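Long-range contacts in competence protein ComEA-related protein (Thermus thermophilus, PDB 2DUY), which is of unknown function but, as a ComEA-related helix-hairpin-helix protein, probably binds DNA: residues S20-S25 against R47-V52; P37-R42 against K59-A64; R51-L56 against R68-L73. All blocks are in the same frame, centred on the assembly; numbering follows the deposited sequence.

Interaction 1 (S20-S25 against R47-V52); sequences SLNEAS and RPYARV
Two loops of the helix-hairpin-helix fold are laced together where R47 and Y49 meet L21, N22 and A24: residues 20-25 lead from strand 19-20 to helix 26-29, and residues 47-52 follow helix 37-45. The two segments have their nearest CA atoms at N22 and P48, 5.8 Å apart, and P48 follows a cis peptide bond. The R47 side chain, extended from CG to NE (chi3 176°), reaches over the turn and grips its carbonyls. R47 NE and NH2 both donate to L21 O, a side-on grip on a single atom: NE, 2.7 Å from L21 O, lies in the carbonyl plane on a lone pair, whereas NH2 stands well above that plane. R47 NH2 also donates to A24 O at 2.7 Å, nearly straight (162°) and with the oxygen in the guanidinium plane; a weak bond from NH1 reaches the same oxygen. N22 O lies over one guanidinium face, offset toward the rim, without bonding to it.

The N22 amide pairs with the backbone of Y49 through both its ends. N22 OD1 accepts from Y49 N at 2.8 Å, and N22 ND2 donates to Y49 O at 2.9 Å, each bond lying on a lone pair of its acceptor. Although CB of N22 points away from the other loop, the amide comes back to it. Next to these bonds, L21 CB packs 3.7 Å from Y49 CD1, and L21 CD1 is 4.2 Å from V52 CG2. Y49 OH bonds to I43 O, tying its ring back to helix 37-45.

With a bond at each end, the N22 amide has its flip orientation fixed. The carbonyls of L21 and A24 supply the acceptors for R47, so its positive charge is probably stabilised by peptide dipoles rather than by a carboxylate within this contact.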
ATOM      1  N   SER A  20       0.220   7.434  -0.572  1.00 19.92           N
ATOM      2  CA  SER A  20      -1.107   7.447   0.055  1.00 18.83           C
ATOM      3  C   SER A  20      -1.916   6.195  -0.275  1.00 18.65           C
ATOM      4  O   SER A  20      -2.171   5.914  -1.448  1.00 17.63           O
ATOM      5  CB  SER A  20      -1.901   8.671  -0.412  1.00 20.29           C
ATOM      6  OG  SER A  20      -3.259   8.576   0.001  1.00 18.49           O
ATOM      7  N   LEU A  21      -2.328   5.455   0.753  1.00 14.87           N
ATOM      8  CA  LEU A  21      -3.107   4.246   0.539  1.00 15.38           C
ATOM      9  C   LEU A  21      -4.431   4.573  -0.125  1.00 14.75           C
ATOM     10  O   LEU A  21      -4.939   3.779  -0.901  1.00 15.04           O
ATOM     11  CB  LEU A  21      -3.390   3.507   1.865  1.00 15.14           C
ATOM     12  CG  LEU A  21      -2.181   2.804   2.491  1.00 19.43           C
ATOM     13  CD1 LEU A  21      -2.580   2.169   3.802  1.00 19.04           C
ATOM     14  CD2 LEU A  21      -1.647   1.745   1.523  1.00 19.80           C
ATOM     15  N   ASN A  22      -4.963   5.752   0.172  1.00 15.93           N
ATOM     16  CA  ASN A  22      -6.255   6.175  -0.364  1.00 14.67           C
ATOM     17  C   ASN A  22      -6.244   6.834  -1.731  1.00 16.55           C
ATOM     18  O   ASN A  22      -7.234   6.764  -2.468  1.00 16.53           O
ATOM     19  CB  ASN A  22      -6.927   7.152   0.602  1.00 15.36           C
ATOM     20  CG  ASN A  22      -7.508   6.464   1.813  1.00 15.46           C
ATOM     21  OD1 ASN A  22      -7.933   5.311   1.736  1.00 15.65           O
ATOM     22  ND2 ASN A  22      -7.561   7.179   2.937  1.00 15.53           N
ATOM     23  N   GLU A  23      -5.130   7.463  -2.081  1.00 16.94           N
ATOM     24  CA  GLU A  23      -5.073   8.199  -3.334  1.00 17.40           C
ATOM     25  C   GLU A  23      -4.147   7.711  -4.444  1.00 18.08           C
ATOM     26  O   GLU A  23      -4.243   8.181  -5.577  1.00 19.41           O
ATOM     27  CB  GLU A  23      -4.776   9.666  -3.002  1.00 20.45           C
ATOM     28  CG  GLU A  23      -5.741  10.245  -1.966  1.00 27.87           C
ATOM     29  CD  GLU A  23      -5.408  11.672  -1.575  1.00 34.33           C
ATOM     30  OE1 GLU A  23      -4.221  11.951  -1.309  1.00 38.63           O
ATOM     31  OE2 GLU A  23      -6.336  12.512  -1.522  1.00 38.08           O
ATOM     32  N   ALA A  24      -3.259   6.773  -4.144  1.00 16.19           N
ATOM     33  CA  ALA A  24      -2.342   6.268  -5.165  1.00 19.00           C
ATOM     34  C   ALA A  24      -3.039   5.493  -6.279  1.00 18.45           C
ATOM     35  O   ALA A  24      -4.088   4.889  -6.068  1.00 19.03           O
ATOM     36  CB  ALA A  24      -1.294   5.382  -4.517  1.00 20.06           C
ATOM     37  N   SER A  25      -2.438   5.515  -7.467  1.00 20.14           N
ATOM     38  CA  SER A  25      -2.953   4.787  -8.622  1.00 19.29           C
ATOM     39  C   SER A  25      -2.419   3.365  -8.479  1.00 19.87           C
ATOM     40  O   SER A  25      -1.532   3.121  -7.666  1.00 21.52           O
ATOM     41  CB  SER A  25      -2.393   5.373  -9.908  1.00 19.50           C
ATOM     42  OG  SER A  25      -1.003   5.127  -9.969  1.00 20.08           O
ATOM     43  N   ARG A  47     -10.485   0.540  -0.095  1.00 12.78           N
ATOM     44  CA  ARG A  47     -10.570   1.941   0.330  1.00 11.73           C
ATOM     45  C   ARG A  47     -11.953   2.287   0.868  1.00 11.79           C
ATOM     46  O   ARG A  47     -12.945   1.707   0.434  1.00 14.53           O
ATOM     47  CB  ARG A  47     -10.238   2.864  -0.843  1.00 11.35           C
ATOM     48  CG  ARG A  47      -8.763   2.830  -1.206  1.00  9.19           C
ATOM     49  CD  ARG A  47      -8.435   3.534  -2.513  1.00 12.73           C
ATOM     50  NE  ARG A  47      -6.983   3.519  -2.688  1.00 13.33           N
ATOM     51  CZ  ARG A  47      -6.334   3.887  -3.787  1.00 13.62           C
ATOM     52  NH1 ARG A  47      -6.998   4.308  -4.861  1.00 13.54           N
ATOM     53  NH2 ARG A  47      -5.004   3.842  -3.799  1.00 15.34           N
ATOM     54  N   PRO A  48     -12.043   3.258   1.786  1.00 12.47           N
ATOM     55  CA  PRO A  48     -10.956   4.056   2.356  1.00 11.84           C
ATOM     56  C   PRO A  48     -10.286   3.432   3.574  1.00 13.36           C
ATOM     57  O   PRO A  48     -10.851   2.553   4.226  1.00 13.69           O
ATOM     58  CB  PRO A  48     -11.656   5.360   2.728  1.00 13.22           C
ATOM     59  CG  PRO A  48     -12.965   4.865   3.243  1.00 14.99           C
ATOM     60  CD  PRO A  48     -13.354   3.781   2.230  1.00 13.62           C
ATOM     61  N   TYR A  49      -9.080   3.912   3.861  1.00 11.65           N
ATOM     62  CA  TYR A  49      -8.298   3.491   5.021  1.00 13.05           C
ATOM     63  C   TYR A  49      -8.234   4.694   5.962  1.00 14.72           C
ATOM     64  O   TYR A  49      -7.936   5.806   5.518  1.00 17.60           O
ATOM     65  CB  TYR A  49      -6.873   3.099   4.601  1.00 12.01           C
ATOM     66  CG  TYR A  49      -6.852   1.929   3.647  1.00 12.05           C
ATOM     67  CD1 TYR A  49      -6.823   2.121   2.266  1.00 14.84           C
ATOM     68  CD2 TYR A  49      -6.969   0.627   4.126  1.00 13.39           C
ATOM     69  CE1 TYR A  49      -6.917   1.042   1.396  1.00 11.32           C
ATOM     70  CE2 TYR A  49      -7.067  -0.451   3.269  1.00 12.21           C
ATOM     71  CZ  TYR A  49      -7.043  -0.238   1.905  1.00 12.86           C
ATOM     72  OH  TYR A  49      -7.162  -1.312   1.063  1.00 13.27           O
ATOM     73  N   ALA A  50      -8.530   4.491   7.246  1.00 14.65           N
ATOM     74  CA  ALA A  50      -8.468   5.594   8.211  1.00 16.46           C
ATOM     75  C   ALA A  50      -7.042   5.701   8.745  1.00 15.50           C
ATOM     76  O   ALA A  50      -6.595   6.775   9.150  1.00 15.80           O
ATOM     77  CB  ALA A  50      -9.452   5.359   9.362  1.00 17.50           C
ATOM     78  N   ARG A  51      -6.337   4.572   8.759  1.00 14.25           N
ATOM     79  CA  ARG A  51      -4.951   4.530   9.199  1.00 12.91           C
ATOM     80  C   ARG A  51      -4.251   3.420   8.423  1.00 12.70           C
ATOM     81  O   ARG A  51      -4.904   2.535   7.863  1.00 10.33           O
ATOM     82  CB  ARG A  51      -4.838   4.299  10.720  1.00 12.84           C
ATOM     83  CG  ARG A  51      -5.346   2.929  11.241  1.00 15.00           C
ATOM     84  CD  ARG A  51      -6.686   3.045  11.964  1.00 14.78           C
ATOM     85  NE  ARG A  51      -7.171   1.744  12.458  1.00 13.59           N
ATOM     86  CZ  ARG A  51      -7.000   1.286  13.696  1.00 15.60           C
ATOM     87  NH1 ARG A  51      -6.351   2.010  14.598  1.00 15.76           N
ATOM     88  NH2 ARG A  51      -7.489   0.091  14.040  1.00 14.31           N
ATOM     89  N   VAL A  52      -2.925   3.467   8.379  1.00 10.37           N
ATOM     90  CA  VAL A  52      -2.171   2.468   7.639  1.00 11.57           C
ATOM     91  C   VAL A  52      -2.417   1.066   8.171  1.00 13.46           C
ATOM     92  O   VAL A  52      -2.391   0.094   7.421  1.00 14.18           O
ATOM     93  CB  VAL A  52      -0.663   2.798   7.663  1.00 12.09           C
ATOM     94  CG1 VAL A  52       0.147   1.661   7.079  1.00 11.84           C
ATOM     95  CG2 VAL A  52      -0.416   4.078   6.852  1.00 11.88           C
TER

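Interaction 2 (P37-R42 against K59-A64); sequences PVLARR and KGIGPA
Helix 37-45 faces the turn that precedes helix 63-69, with L39 opposite G60 (CA atoms 6.9 Å apart) and R42 opposite K59 (7.3 Å). G60 has a positive phi of 100°, and a CB there would clash with L39 CD2. L39 CD2 lies 3.4 Å from K59 O and 4.1 Å from I61 CG1 and also touches G60 CA, so one methyl meets three successive residues of the turn.

R42 supplies the polar link across these segments. R42 NH1 donates to K59 O at 2.9 Å, approaching from above the carbonyl plane at a C=O...N angle of 110°. V38 CG1 lies over the centre of one guanidinium face, and K59 CD lies over the opposite face, toward the rim. A water accepts from both R42 NH2 (2.9 Å) and K59 NZ (2.7 Å), bridging like charges that stand 4.9 Å apart. An alanine in place of R42 would probably leave K59 O without this donor and K59 without its water-mediated link to the helix.

The K59-G60-I61-G62 turn running into helix 63-69 matches the glycine-bearing hairpin of a helix-hairpin-helix motif, here packed against helix 37-45.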
ATOM      1  N   PRO A  37       0.396  -6.712  -8.826  1.00 23.79           N
ATOM      2  CA  PRO A  37      -0.897  -6.288  -9.364  1.00 23.69           C
ATOM      3  C   PRO A  37      -2.119  -6.789  -8.598  1.00 22.83           C
ATOM      4  O   PRO A  37      -3.126  -6.093  -8.522  1.00 24.09           O
ATOM      5  CB  PRO A  37      -0.852  -6.795 -10.804  1.00 23.34           C
ATOM      6  CG  PRO A  37       0.026  -8.002 -10.708  1.00 25.51           C
ATOM      7  CD  PRO A  37       1.132  -7.529  -9.807  1.00 25.58           C
ATOM      8  N   VAL A  38      -2.040  -7.986  -8.034  1.00 21.64           N
ATOM      9  CA  VAL A  38      -3.169  -8.537  -7.295  1.00 21.14           C
ATOM     10  C   VAL A  38      -3.372  -7.818  -5.971  1.00 20.31           C
ATOM     11  O   VAL A  38      -4.497  -7.462  -5.615  1.00 17.48           O
ATOM     12  CB  VAL A  38      -2.982 -10.035  -7.025  1.00 22.77           C
ATOM     13  CG1 VAL A  38      -4.091 -10.548  -6.118  1.00 23.81           C
ATOM     14  CG2 VAL A  38      -2.991 -10.790  -8.346  1.00 24.62           C
ATOM     15  N   LEU A  39      -2.285  -7.605  -5.243  1.00 17.88           N
ATOM     16  CA  LEU A  39      -2.382  -6.909  -3.966  1.00 17.83           C
ATOM     17  C   LEU A  39      -2.741  -5.436  -4.179  1.00 16.74           C
ATOM     18  O   LEU A  39      -3.525  -4.876  -3.416  1.00 16.61           O
ATOM     19  CB  LEU A  39      -1.066  -7.022  -3.190  1.00 18.10           C
ATOM     20  CG  LEU A  39      -0.796  -8.393  -2.571  1.00 18.96           C
ATOM     21  CD1 LEU A  39       0.569  -8.382  -1.884  1.00 19.05           C
ATOM     22  CD2 LEU A  39      -1.898  -8.739  -1.580  1.00 21.00           C
ATOM     23  N   ALA A  40      -2.178  -4.821  -5.217  1.00 15.97           N
ATOM     24  CA  ALA A  40      -2.459  -3.420  -5.505  1.00 15.24           C
ATOM     25  C   ALA A  40      -3.954  -3.249  -5.758  1.00 14.48           C
ATOM     26  O   ALA A  40      -4.568  -2.291  -5.280  1.00 16.37           O
ATOM     27  CB  ALA A  40      -1.655  -2.949  -6.721  1.00 16.95           C
ATOM     28  N   ARG A  41      -4.532  -4.185  -6.498  1.00 15.61           N
ATOM     29  CA  ARG A  41      -5.963  -4.150  -6.808  1.00 17.20           C
ATOM     30  C   ARG A  41      -6.807  -4.268  -5.539  1.00 16.15           C
ATOM     31  O   ARG A  41      -7.776  -3.528  -5.354  1.00 14.67           O
ATOM     32  CB  ARG A  41      -6.329  -5.297  -7.748  1.00 21.00           C
ATOM     33  CG  ARG A  41      -7.701  -5.153  -8.380  1.00 26.86           C
ATOM     34  CD  ARG A  41      -8.245  -6.487  -8.895  1.00 31.60           C
ATOM     35  NE  ARG A  41      -9.104  -7.142  -7.907  1.00 37.80           N
ATOM     36  CZ  ARG A  41      -8.679  -7.924  -6.918  1.00 38.06           C
ATOM     37  NH1 ARG A  41      -7.383  -8.178  -6.766  1.00 40.20           N
ATOM     38  NH2 ARG A  41      -9.557  -8.443  -6.068  1.00 37.65           N
ATOM     39  N   ARG A  42      -6.450  -5.208  -4.668  1.00 15.42           N
ATOM     40  CA  ARG A  42      -7.195  -5.392  -3.421  1.00 14.62           C
ATOM     41  C   ARG A  42      -7.082  -4.167  -2.519  1.00 14.59           C
ATOM     42  O   ARG A  42      -8.015  -3.832  -1.796  1.00 14.74           O
ATOM     43  CB  ARG A  42      -6.683  -6.621  -2.666  1.00 16.56           C
ATOM     44  CG  ARG A  42      -6.952  -7.932  -3.383  1.00 19.30           C
ATOM     45  CD  ARG A  42      -6.256  -9.092  -2.700  1.00 20.17           C
ATOM     46  NE  ARG A  42      -6.596 -10.366  -3.325  1.00 22.06           N
ATOM     47  CZ  ARG A  42      -6.024 -11.526  -3.019  1.00 26.26           C
ATOM     48  NH1 ARG A  42      -5.070 -11.575  -2.090  1.00 26.10           N
ATOM     49  NH2 ARG A  42      -6.410 -12.640  -3.633  1.00 25.32           N
ATOM     50  N   LYS A  59      -6.646  -8.995   1.928  1.00 17.98           N
ATOM     51  CA  LYS A  59      -6.192 -10.380   1.871  1.00 19.56           C
ATOM     52  C   LYS A  59      -4.802 -10.418   1.260  1.00 21.07           C
ATOM     53  O   LYS A  59      -4.562  -9.822   0.213  1.00 20.92           O
ATOM     54  CB  LYS A  59      -7.158 -11.229   1.035  1.00 19.72           C
ATOM     55  CG  LYS A  59      -6.890 -12.734   1.091  1.00 23.38           C
ATOM     56  CD  LYS A  59      -7.999 -13.516   0.371  1.00 25.85           C
ATOM     57  CE  LYS A  59      -7.961 -15.011   0.692  1.00 28.65           C
ATOM     58  NZ  LYS A  59      -6.701 -15.668   0.250  1.00 30.46           N
ATOM     59  N   GLY A  60      -3.880 -11.102   1.930  1.00 22.61           N
ATOM     60  CA  GLY A  60      -2.531 -11.208   1.407  1.00 23.53           C
ATOM     61  C   GLY A  60      -1.487 -10.290   2.008  1.00 23.47           C
ATOM     62  O   GLY A  60      -0.301 -10.437   1.715  1.00 24.29           O
ATOM     63  N   ILE A  61      -1.908  -9.335   2.830  1.00 24.10           N
ATOM     64  CA  ILE A  61      -0.963  -8.420   3.453  1.00 24.23           C
ATOM     65  C   ILE A  61      -0.772  -8.783   4.924  1.00 26.66           C
ATOM     66  O   ILE A  61      -1.466  -8.275   5.802  1.00 27.27           O
ATOM     67  CB  ILE A  61      -1.435  -6.955   3.332  1.00 23.78           C
ATOM     68  CG1 ILE A  61      -1.457  -6.548   1.853  1.00 22.87           C
ATOM     69  CG2 ILE A  61      -0.497  -6.038   4.095  1.00 22.81           C
ATOM     70  CD1 ILE A  61      -1.899  -5.113   1.602  1.00 26.85           C
ATOM     71  N   GLY A  62       0.170  -9.682   5.171  1.00 28.19           N
ATOM     72  CA  GLY A  62       0.446 -10.110   6.528  1.00 29.77           C
ATOM     73  C   GLY A  62       1.226  -9.054   7.282  1.00 29.00           C
ATOM     74  O   GLY A  62       1.694  -8.084   6.690  1.00 29.46           O
ATOM     75  N   PRO A  63       1.384  -9.212   8.600  1.00 29.74           N
ATOM     76  CA  PRO A  63       2.122  -8.247   9.416  1.00 27.58           C
ATOM     77  C   PRO A  63       3.563  -8.041   8.963  1.00 25.59           C
ATOM     78  O   PRO A  63       4.099  -6.951   9.087  1.00 24.20           O
ATOM     79  CB  PRO A  63       2.032  -8.849  10.815  1.00 29.38           C
ATOM     80  CG  PRO A  63       0.693  -9.508  10.792  1.00 31.08           C
ATOM     81  CD  PRO A  63       0.717 -10.211   9.455  1.00 30.29           C
ATOM     82  N   ALA A  64       4.191  -9.093   8.447  1.00 24.92           N
ATOM     83  CA  ALA A  64       5.574  -8.982   7.990  1.00 24.77           C
ATOM     84  C   ALA A  64       5.612  -8.109   6.748  1.00 24.28           C
ATOM     85  O   ALA A  64       6.567  -7.363   6.525  1.00 24.83           O
ATOM     86  CB  ALA A  64       6.148 -10.371   7.679  1.00 23.59           C
TER
HETATM   87  O   HOH W   1      -6.336 -15.323  -2.452  1.00 41.50           O

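Interaction 3 (R51-L56 against R68-L73); sequences RVEDLL and RLRPYL
The flat groups of E53 and R70 meet edge to edge: the carboxylate lies at the edge of the R70 guanidinium, with the two planes only 17° apart. NE and NH2 of R70 take one oxygen each. R70 NE donates to E53 OE1 at 3.0 Å and 161°, and R70 NH2 to E53 OE2 at 2.5 Å, a length too short to be taken literally; both oxygens use their syn lone pairs. This side-on, two-bond salt bridge fixes the rotation of both groups about their last torsions. E53 CB does not point at the other segment, and the bend at chi2 (53°), which places CD, goes with the carboxylate coming nearer R70.

A second flat pair lies within residues 51-56. D54 CG lies at the edge of the R51 guanidinium, and R51 NE makes a salt bridge with D54 OD1 (2.8 Å), from above the carboxylate plane. D54 OD2 in turn accepts from the backbone N of R51 and of A50, holding the start of the 3-10 turn.

Behind the E53-R70 bridge the contact is apolar. L73 CD1 touches both V52 CG1 and L55 CD2, each at 3.9 Å, and L73 crosses each of these side chains at about a right angle. L69 CD1 lies 4.3 Å from L55 CD2.

The 3-10 segment 52-56, the G60-I61-G62 hairpin and helix 63-69 follow the order of a helix-hairpin-helix motif, and this contact closes its two helical arms on each other.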
ATOM      1  N   ARG A  51      -6.337   4.572   8.759  1.00 14.25           N
ATOM      2  CA  ARG A  51      -4.951   4.530   9.199  1.00 12.91           C
ATOM      3  C   ARG A  51      -4.251   3.420   8.423  1.00 12.70           C
ATOM      4  O   ARG A  51      -4.904   2.535   7.863  1.00 10.33           O
ATOM      5  CB  ARG A  51      -4.838   4.299  10.720  1.00 12.84           C
ATOM      6  CG  ARG A  51      -5.346   2.929  11.241  1.00 15.00           C
ATOM      7  CD  ARG A  51      -6.686   3.045  11.964  1.00 14.78           C
ATOM      8  NE  ARG A  51      -7.171   1.744  12.458  1.00 13.59           N
ATOM      9  CZ  ARG A  51      -7.000   1.286  13.696  1.00 15.60           C
ATOM     10  NH1 ARG A  51      -6.351   2.010  14.598  1.00 15.76           N
ATOM     11  NH2 ARG A  51      -7.489   0.091  14.040  1.00 14.31           N
ATOM     12  N   VAL A  52      -2.925   3.467   8.379  1.00 10.37           N
ATOM     13  CA  VAL A  52      -2.171   2.468   7.639  1.00 11.57           C
ATOM     14  C   VAL A  52      -2.417   1.066   8.171  1.00 13.46           C
ATOM     15  O   VAL A  52      -2.391   0.094   7.421  1.00 14.18           O
ATOM     16  CB  VAL A  52      -0.663   2.798   7.663  1.00 12.09           C
ATOM     17  CG1 VAL A  52       0.147   1.661   7.079  1.00 11.84           C
ATOM     18  CG2 VAL A  52      -0.416   4.078   6.852  1.00 11.88           C
ATOM     19  N   GLU A  53      -2.690   0.958   9.467  1.00 13.39           N
ATOM     20  CA  GLU A  53      -2.922  -0.356  10.039  1.00 15.31           C
ATOM     21  C   GLU A  53      -4.185  -1.014   9.494  1.00 14.25           C
ATOM     22  O   GLU A  53      -4.370  -2.222   9.654  1.00 14.44           O
ATOM     23  CB  GLU A  53      -2.992  -0.253  11.560  1.00 18.12           C
ATOM     24  CG  GLU A  53      -2.286  -1.376  12.296  1.00 25.66           C
ATOM     25  CD  GLU A  53      -0.844  -1.582  11.850  1.00 26.52           C
ATOM     26  OE1 GLU A  53      -0.246  -0.679  11.213  1.00 29.07           O
ATOM     27  OE2 GLU A  53      -0.301  -2.659  12.157  1.00 29.24           O
ATOM     28  N   ASP A  54      -5.051  -0.237   8.850  1.00 12.19           N
ATOM     29  CA  ASP A  54      -6.268  -0.811   8.287  1.00 13.64           C
ATOM     30  C   ASP A  54      -5.922  -1.683   7.082  1.00 13.57           C
ATOM     31  O   ASP A  54      -6.766  -2.413   6.574  1.00 13.35           O
ATOM     32  CB  ASP A  54      -7.275   0.275   7.883  1.00 12.58           C
ATOM     33  CG  ASP A  54      -7.887   0.989   9.085  1.00 16.12           C
ATOM     34  OD1 ASP A  54      -8.009   0.374  10.164  1.00 15.61           O
ATOM     35  OD2 ASP A  54      -8.275   2.166   8.950  1.00 15.21           O
ATOM     36  N   LEU A  55      -4.675  -1.619   6.633  1.00 13.41           N
ATOM     37  CA  LEU A  55      -4.246  -2.432   5.498  1.00 14.37           C
ATOM     38  C   LEU A  55      -4.356  -3.914   5.847  1.00 15.15           C
ATOM     39  O   LEU A  55      -4.368  -4.777   4.958  1.00 17.27           O
ATOM     40  CB  LEU A  55      -2.809  -2.084   5.126  1.00 15.75           C
ATOM     41  CG  LEU A  55      -2.308  -2.488   3.747  1.00 19.17           C
ATOM     42  CD1 LEU A  55      -3.208  -1.869   2.649  1.00 18.26           C
ATOM     43  CD2 LEU A  55      -0.869  -1.995   3.607  1.00 18.69           C
ATOM     44  N   LEU A  56      -4.444  -4.218   7.139  1.00 14.13           N
ATOM     45  CA  LEU A  56      -4.572  -5.607   7.563  1.00 16.05           C
ATOM     46  C   LEU A  56      -5.911  -6.205   7.129  1.00 16.79           C
ATOM     47  O   LEU A  56      -6.132  -7.409   7.291  1.00 17.74           O
ATOM     48  CB  LEU A  56      -4.403  -5.740   9.084  1.00 15.47           C
ATOM     49  CG  LEU A  56      -2.965  -5.533   9.573  1.00 16.11           C
ATOM     50  CD1 LEU A  56      -2.897  -5.642  11.088  1.00 14.26           C
ATOM     51  CD2 LEU A  56      -2.062  -6.595   8.924  1.00 15.87           C
ATOM     52  N   ARG A  68       7.299  -4.029   6.633  1.00 29.54           N
ATOM     53  CA  ARG A  68       8.248  -3.495   5.666  1.00 30.19           C
ATOM     54  C   ARG A  68       7.739  -2.234   4.983  1.00 27.48           C
ATOM     55  O   ARG A  68       8.527  -1.356   4.629  1.00 26.54           O
ATOM     56  CB  ARG A  68       8.556  -4.548   4.600  1.00 33.70           C
ATOM     57  CG  ARG A  68       9.088  -5.863   5.140  1.00 38.65           C
ATOM     58  CD  ARG A  68      10.435  -5.699   5.843  1.00 42.94           C
ATOM     59  NE  ARG A  68      10.317  -5.065   7.155  1.00 46.39           N
ATOM     60  CZ  ARG A  68      11.284  -5.056   8.067  1.00 48.52           C
ATOM     61  NH1 ARG A  68      12.444  -5.647   7.809  1.00 49.78           N
ATOM     62  NH2 ARG A  68      11.093  -4.467   9.241  1.00 49.47           N
ATOM     63  N   LEU A  69       6.424  -2.152   4.797  1.00 25.29           N
ATOM     64  CA  LEU A  69       5.804  -1.017   4.119  1.00 24.29           C
ATOM     65  C   LEU A  69       5.529   0.227   4.946  1.00 22.56           C
ATOM     66  O   LEU A  69       5.386   1.310   4.387  1.00 21.86           O
ATOM     67  CB  LEU A  69       4.482  -1.442   3.484  1.00 25.11           C
ATOM     68  CG  LEU A  69       4.493  -2.438   2.331  1.00 26.14           C
ATOM     69  CD1 LEU A  69       3.065  -2.841   2.016  1.00 26.23           C
ATOM     70  CD2 LEU A  69       5.164  -1.830   1.114  1.00 26.77           C
ATOM     71  N   ARG A  70       5.443   0.086   6.263  1.00 21.27           N
ATOM     72  CA  ARG A  70       5.124   1.230   7.113  1.00 19.53           C
ATOM     73  C   ARG A  70       5.931   2.501   6.872  1.00 19.65           C
ATOM     74  O   ARG A  70       5.388   3.602   6.922  1.00 17.53           O
ATOM     75  CB  ARG A  70       5.215   0.846   8.593  1.00 22.15           C
ATOM     76  CG  ARG A  70       4.161  -0.166   9.017  1.00 26.08           C
ATOM     77  CD  ARG A  70       3.658   0.115  10.420  1.00 27.59           C
ATOM     78  NE  ARG A  70       2.704  -0.903  10.846  1.00 29.58           N
ATOM     79  CZ  ARG A  70       3.054  -2.107  11.278  1.00 28.35           C
ATOM     80  NH1 ARG A  70       4.336  -2.432  11.348  1.00 30.82           N
ATOM     81  NH2 ARG A  70       2.126  -2.986  11.631  1.00 27.36           N
ATOM     82  N   PRO A  71       7.239   2.373   6.615  1.00 16.97           N
ATOM     83  CA  PRO A  71       8.007   3.600   6.386  1.00 17.67           C
ATOM     84  C   PRO A  71       7.588   4.385   5.137  1.00 16.40           C
ATOM     85  O   PRO A  71       7.773   5.598   5.078  1.00 14.19           O
ATOM     86  CB  PRO A  71       9.445   3.086   6.280  1.00 18.25           C
ATOM     87  CG  PRO A  71       9.431   1.868   7.171  1.00 16.82           C
ATOM     88  CD  PRO A  71       8.134   1.213   6.769  1.00 19.20           C
ATOM     89  N   TYR A  72       7.019   3.688   4.152  1.00 17.09           N
ATOM     90  CA  TYR A  72       6.626   4.310   2.885  1.00 19.41           C
ATOM     91  C   TYR A  72       5.163   4.736   2.740  1.00 17.91           C
ATOM     92  O   TYR A  72       4.800   5.353   1.742  1.00 19.46           O
ATOM     93  CB  TYR A  72       6.940   3.363   1.716  1.00 21.19           C
ATOM     94  CG  TYR A  72       8.323   2.756   1.737  1.00 24.51           C
ATOM     95  CD1 TYR A  72       8.606   1.651   2.540  1.00 27.65           C
ATOM     96  CD2 TYR A  72       9.361   3.312   0.986  1.00 28.63           C
ATOM     97  CE1 TYR A  72       9.892   1.121   2.600  1.00 30.60           C
ATOM     98  CE2 TYR A  72      10.647   2.791   1.042  1.00 30.75           C
ATOM     99  CZ  TYR A  72      10.904   1.697   1.853  1.00 31.24           C
ATOM    100  OH  TYR A  72      12.186   1.193   1.939  1.00 35.54           O
ATOM    101  N   LEU A  73       4.332   4.443   3.732  1.00 15.63           N
ATOM    102  CA  LEU A  73       2.903   4.725   3.623  1.00 16.04           C
ATOM    103  C   LEU A  73       2.268   5.798   4.495  1.00 15.80           C
ATOM    104  O   LEU A  73       2.754   6.124   5.573  1.00 17.35           O
ATOM    105  CB  LEU A  73       2.131   3.425   3.878  1.00 13.10           C
ATOM    106  CG  LEU A  73       2.467   2.191   3.039  1.00 16.11           C
ATOM    107  CD1 LEU A  73       1.688   0.985   3.574  1.00 13.35           C
ATOM    108  CD2 LEU A  73       2.140   2.465   1.593  1.00 18.23           C
TER

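The three contacts belong to one helix-hairpin-helix fold and are joined by apolar packing around L55. Interactions 1 and 3, about 9 Å apart between centres, share R51 and V52 and join through L21 CD2, which is 3.9 Å from L73 CD2 and 4.1 Å from L55 CD1. Interactions 2 and 3 are about 11 Å apart between centres, and I61 CD1 lies 3.4 Å from L55 CG. Interactions 1 and 2 are about 13 Å apart between centres, with Y49 OH 3.9 Å from R42 O. In helix-hairpin-helix proteins the glycine-bearing hairpin commonly meets the DNA backbone, so the 60-62 turn of interaction 2 is the likelier of these contacts to lie near DNA, if the protein binds it.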